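Local coordinates for protein HMG-CoA Lyase (Bacillus subtilis subsp. subtilis, PDB 1YDO) that belongs to the HMGL-like family of TIM-barrel proteins and pairs with a second copy of itself in the assembly, at residues A[279-284]-A[291-296]. Residues are numbered along the deposited sequence; the frame is centred on the assembly and turned at random.
Sequences WIEEKM and RNLQVF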
ATOM      1  N   TRP A 279      -6.318 -14.344 -14.362  1.00 42.06           N
ATOM      2  CA  TRP A 279      -6.705 -15.718 -14.591  1.00 41.24           C
ATOM      3  C   TRP A 279      -7.196 -16.394 -13.324  1.00 41.26           C
ATOM      4  O   TRP A 279      -8.364 -16.753 -13.237  1.00 42.00           O
ATOM      5  CB  TRP A 279      -5.536 -16.500 -15.163  1.00 42.08           C
ATOM      6  CG  TRP A 279      -5.963 -17.726 -15.876  1.00 42.30           C
ATOM      7  CD1 TRP A 279      -6.467 -17.801 -17.135  1.00 42.61           C
ATOM      8  CD2 TRP A 279      -5.968 -19.058 -15.359  1.00 43.32           C
ATOM      9  NE1 TRP A 279      -6.789 -19.096 -17.439  1.00 43.14           N
ATOM     10  CE2 TRP A 279      -6.495 -19.893 -16.366  1.00 43.93           C
ATOM     11  CE3 TRP A 279      -5.582 -19.629 -14.139  1.00 44.24           C
ATOM     12  CZ2 TRP A 279      -6.647 -21.278 -16.193  1.00 44.63           C
ATOM     13  CZ3 TRP A 279      -5.735 -21.005 -13.966  1.00 44.89           C
ATOM     14  CH2 TRP A 279      -6.263 -21.812 -14.989  1.00 45.06           C
ATOM     15  N   ILE A 280      -6.306 -16.583 -12.352  1.00 41.16           N
ATOM     16  CA  ILE A 280      -6.665 -17.216 -11.077  1.00 41.48           C
ATOM     17  C   ILE A 280      -7.815 -16.501 -10.390  1.00 43.39           C
ATOM     18  O   ILE A 280      -8.650 -17.135  -9.761  1.00 43.80           O
ATOM     19  CB  ILE A 280      -5.521 -17.195 -10.091  1.00 40.43           C
ATOM     20  CG1 ILE A 280      -4.499 -16.178 -10.560  1.00 40.46           C
ATOM     21  CG2 ILE A 280      -4.960 -18.595  -9.900  1.00 38.95           C
ATOM     22  CD1 ILE A 280      -3.838 -15.440  -9.444  1.00 42.29           C
ATOM     23  N   GLU A 281      -7.841 -15.177 -10.486  1.00 45.02           N
ATOM     24  CA  GLU A 281      -8.911 -14.427  -9.866  1.00 47.04           C
ATOM     25  C   GLU A 281     -10.240 -14.970 -10.374  1.00 49.94           C
ATOM     26  O   GLU A 281     -11.204 -15.094  -9.619  1.00 51.66           O
ATOM     27  CB  GLU A 281      -8.810 -12.948 -10.206  1.00 46.09           C
ATOM     28  CG  GLU A 281      -9.427 -12.054  -9.152  1.00 45.73           C
ATOM     29  CD  GLU A 281      -9.839 -10.709  -9.693  1.00 45.46           C
ATOM     30  OE1 GLU A 281     -10.032  -9.783  -8.872  1.00 44.73           O
ATOM     31  OE2 GLU A 281      -9.982 -10.584 -10.932  1.00 43.86           O
ATOM     32  N   GLU A 282     -10.287 -15.295 -11.662  1.00 51.88           N
ATOM     33  CA  GLU A 282     -11.499 -15.830 -12.256  1.00 53.42           C
ATOM     34  C   GLU A 282     -11.729 -17.248 -11.784  1.00 53.57           C
ATOM     35  O   GLU A 282     -12.863 -17.644 -11.563  1.00 54.93           O
ATOM     36  CB  GLU A 282     -11.409 -15.776 -13.786  1.00 54.87           C
ATOM     37  CG  GLU A 282     -11.518 -14.360 -14.337  1.00 57.02           C
ATOM     38  CD  GLU A 282     -11.090 -14.229 -15.792  1.00 58.47           C
ATOM     39  OE1 GLU A 282     -11.214 -13.106 -16.338  1.00 58.92           O
ATOM     40  OE2 GLU A 282     -10.624 -15.232 -16.385  1.00 59.45           O
ATOM     41  N   LYS A 283     -10.658 -18.011 -11.620  1.00 53.51           N
ATOM     42  CA  LYS A 283     -10.813 -19.376 -11.158  1.00 54.79           C
ATOM     43  C   LYS A 283     -11.164 -19.332  -9.681  1.00 55.55           C
ATOM     44  O   LYS A 283     -11.706 -20.286  -9.130  1.00 55.92           O
ATOM     45  CB  LYS A 283      -9.523 -20.174 -11.361  1.00 55.60           C
ATOM     46  CG  LYS A 283      -9.626 -21.252 -12.424  1.00 55.80           C
ATOM     47  CD  LYS A 283      -9.935 -20.647 -13.780  1.00 57.53           C
ATOM     48  CE  LYS A 283     -10.158 -21.712 -14.840  1.00 58.65           C
ATOM     49  NZ  LYS A 283     -10.557 -21.108 -16.151  1.00 58.62           N
HETATM   50  N   MSE A 284     -10.870 -18.206  -9.046  1.00 56.32           N
HETATM   51  CA  MSE A 284     -11.144 -18.048  -7.625  1.00 57.33           C
HETATM   52  C   MSE A 284     -12.574 -17.566  -7.408  1.00 56.54           C
HETATM   53  O   MSE A 284     -13.138 -17.718  -6.322  1.00 56.55           O
HETATM   54  CB  MSE A 284     -10.168 -17.039  -7.019  1.00 60.15           C
HETATM   55  CG  MSE A 284      -9.891 -17.252  -5.541  1.00 64.37           C
HETATM   56 SE   MSE A 284      -8.482 -18.546  -5.257  1.00 67.85          SE
HETATM   57  CE  MSE A 284      -9.533 -20.169  -5.351  1.00 69.41           C
ATOM     58  N   ARG A 291      -3.963  -4.081  -6.446  1.00 31.57           N
ATOM     59  CA  ARG A 291      -4.396  -2.797  -6.952  1.00 32.87           C
ATOM     60  C   ARG A 291      -4.210  -2.717  -8.456  1.00 33.64           C
ATOM     61  O   ARG A 291      -5.118  -2.298  -9.163  1.00 34.50           O
ATOM     62  CB  ARG A 291      -3.613  -1.657  -6.313  1.00 33.71           C
ATOM     63  CG  ARG A 291      -3.709  -1.569  -4.809  1.00 35.78           C
ATOM     64  CD  ARG A 291      -5.121  -1.337  -4.327  1.00 38.26           C
ATOM     65  NE  ARG A 291      -5.120  -1.021  -2.907  1.00 41.71           N
ATOM     66  CZ  ARG A 291      -6.213  -0.939  -2.159  1.00 44.39           C
ATOM     67  NH1 ARG A 291      -7.407  -1.156  -2.703  1.00 44.72           N
ATOM     68  NH2 ARG A 291      -6.111  -0.634  -0.869  1.00 44.56           N
ATOM     69  N   ASN A 292      -3.040  -3.099  -8.960  1.00 33.79           N
ATOM     70  CA  ASN A 292      -2.827  -3.027 -10.405  1.00 34.62           C
ATOM     71  C   ASN A 292      -3.705  -3.994 -11.175  1.00 35.35           C
ATOM     72  O   ASN A 292      -4.020  -3.762 -12.340  1.00 33.59           O
ATOM     73  CB  ASN A 292      -1.366  -3.260 -10.774  1.00 33.73           C
ATOM     74  CG  ASN A 292      -0.513  -2.014 -10.567  1.00 34.87           C
ATOM     75  OD1 ASN A 292      -0.071  -1.735  -9.455  1.00 33.59           O
ATOM     76  ND2 ASN A 292      -0.303  -1.245 -11.639  1.00 33.49           N
ATOM     77  N   LEU A 293      -4.103  -5.084 -10.536  1.00 36.96           N
ATOM     78  CA  LEU A 293      -4.962  -6.013 -11.224  1.00 39.10           C
ATOM     79  C   LEU A 293      -6.269  -5.294 -11.517  1.00 41.03           C
ATOM     80  O   LEU A 293      -6.828  -5.436 -12.602  1.00 42.03           O
ATOM     81  CB  LEU A 293      -5.229  -7.249 -10.374  1.00 38.90           C
ATOM     82  CG  LEU A 293      -6.185  -8.270 -11.002  1.00 38.61           C
ATOM     83  CD1 LEU A 293      -5.611  -8.813 -12.307  1.00 38.94           C
ATOM     84  CD2 LEU A 293      -6.416  -9.416 -10.031  1.00 39.89           C
ATOM     85  N   GLN A 294      -6.767  -4.521 -10.556  1.00 42.07           N
ATOM     86  CA  GLN A 294      -8.022  -3.792 -10.775  1.00 44.14           C
ATOM     87  C   GLN A 294      -7.852  -2.809 -11.937  1.00 44.60           C
ATOM     88  O   GLN A 294      -8.705  -2.724 -12.825  1.00 46.87           O
ATOM     89  CB  GLN A 294      -8.436  -3.034  -9.511  1.00 44.25           C
ATOM     90  CG  GLN A 294      -8.524  -3.925  -8.282  1.00 45.70           C
ATOM     91  CD  GLN A 294      -9.293  -5.216  -8.547  1.00 45.18           C
ATOM     92  OE1 GLN A 294     -10.457  -5.179  -8.946  1.00 45.05           O
ATOM     93  NE2 GLN A 294      -8.639  -6.361  -8.329  1.00 43.91           N
ATOM     94  N   VAL A 295      -6.745  -2.073 -11.931  1.00 43.21           N
ATOM     95  CA  VAL A 295      -6.457  -1.120 -12.989  1.00 42.21           C
ATOM     96  C   VAL A 295      -6.362  -1.847 -14.329  1.00 42.08           C
ATOM     97  O   VAL A 295      -6.830  -1.363 -15.357  1.00 41.87           O
ATOM     98  CB  VAL A 295      -5.123  -0.396 -12.715  1.00 42.14           C
ATOM     99  CG1 VAL A 295      -4.800   0.575 -13.840  1.00 41.87           C
ATOM    100  CG2 VAL A 295      -5.198   0.340 -11.399  1.00 41.30           C
ATOM    101  N   PHE A 296      -5.756  -3.021 -14.306  1.00 42.24           N
ATOM    102  CA  PHE A 296      -5.605  -3.808 -15.516  1.00 42.39           C
ATOM    103  C   PHE A 296      -6.973  -4.146 -16.098  1.00 42.52           C
ATOM    104  O   PHE A 296      -7.195  -4.008 -17.300  1.00 42.84           O
ATOM    105  CB  PHE A 296      -4.854  -5.091 -15.197  1.00 42.25           C
ATOM    106  CG  PHE A 296      -4.565  -5.931 -16.397  1.00 40.56           C
ATOM    107  CD1 PHE A 296      -3.729  -5.473 -17.395  1.00 40.02           C
ATOM    108  CD2 PHE A 296      -5.110  -7.194 -16.514  1.00 41.52           C
ATOM    109  CE1 PHE A 296      -3.434  -6.265 -18.491  1.00 41.08           C
ATOM    110  CE2 PHE A 296      -4.820  -7.992 -17.609  1.00 43.67           C
ATOM    111  CZ  PHE A 296      -3.980  -7.524 -18.597  1.00 42.65           C
TER
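E281 and L293 bridge the gap between helix 270-284 and the short helix 291-296, both pointing from their backbones toward the other segment. The helices stand well apart here, with E281 CA and L293 CA 9.4 Å from each other, and between these two segments the contact is made by side chains. E281 does so with an extended chain: CG lies anti to the backbone N (chi1 -153°), carrying the carboxylate out to the leucine. One branch of L293 receives it, CD2 resting 3.7 Å from E281 CD, with both carboxylate oxygens at nearly the same range, a van der Waals contact of methyl against acid.

Q294 starts out pointing away, but its chain folds at chi2 (-47°) and brings the amide back, crossing the glutamate at about a right angle. Q294 NE2 stops 3.7 Å from E281 OE1, too far for a hydrogen bond, and bonds weakly to S290 O instead; the carboxylate and amide planes are turned 67° apart. The buried carboxylate finds its partners elsewhere: OE1 accepts from the backbone N of L288 and OE2 forms a salt bridge with K297. E281 thus links helix 270-284 to the connection that follows it and to the residue just past 291-296. V295 packs on R212 of the second subunit. Both helices follow the last strand of the TIM barrel, 229-232, near the C-terminus, with I280 leaning on W33 of helix 27-38.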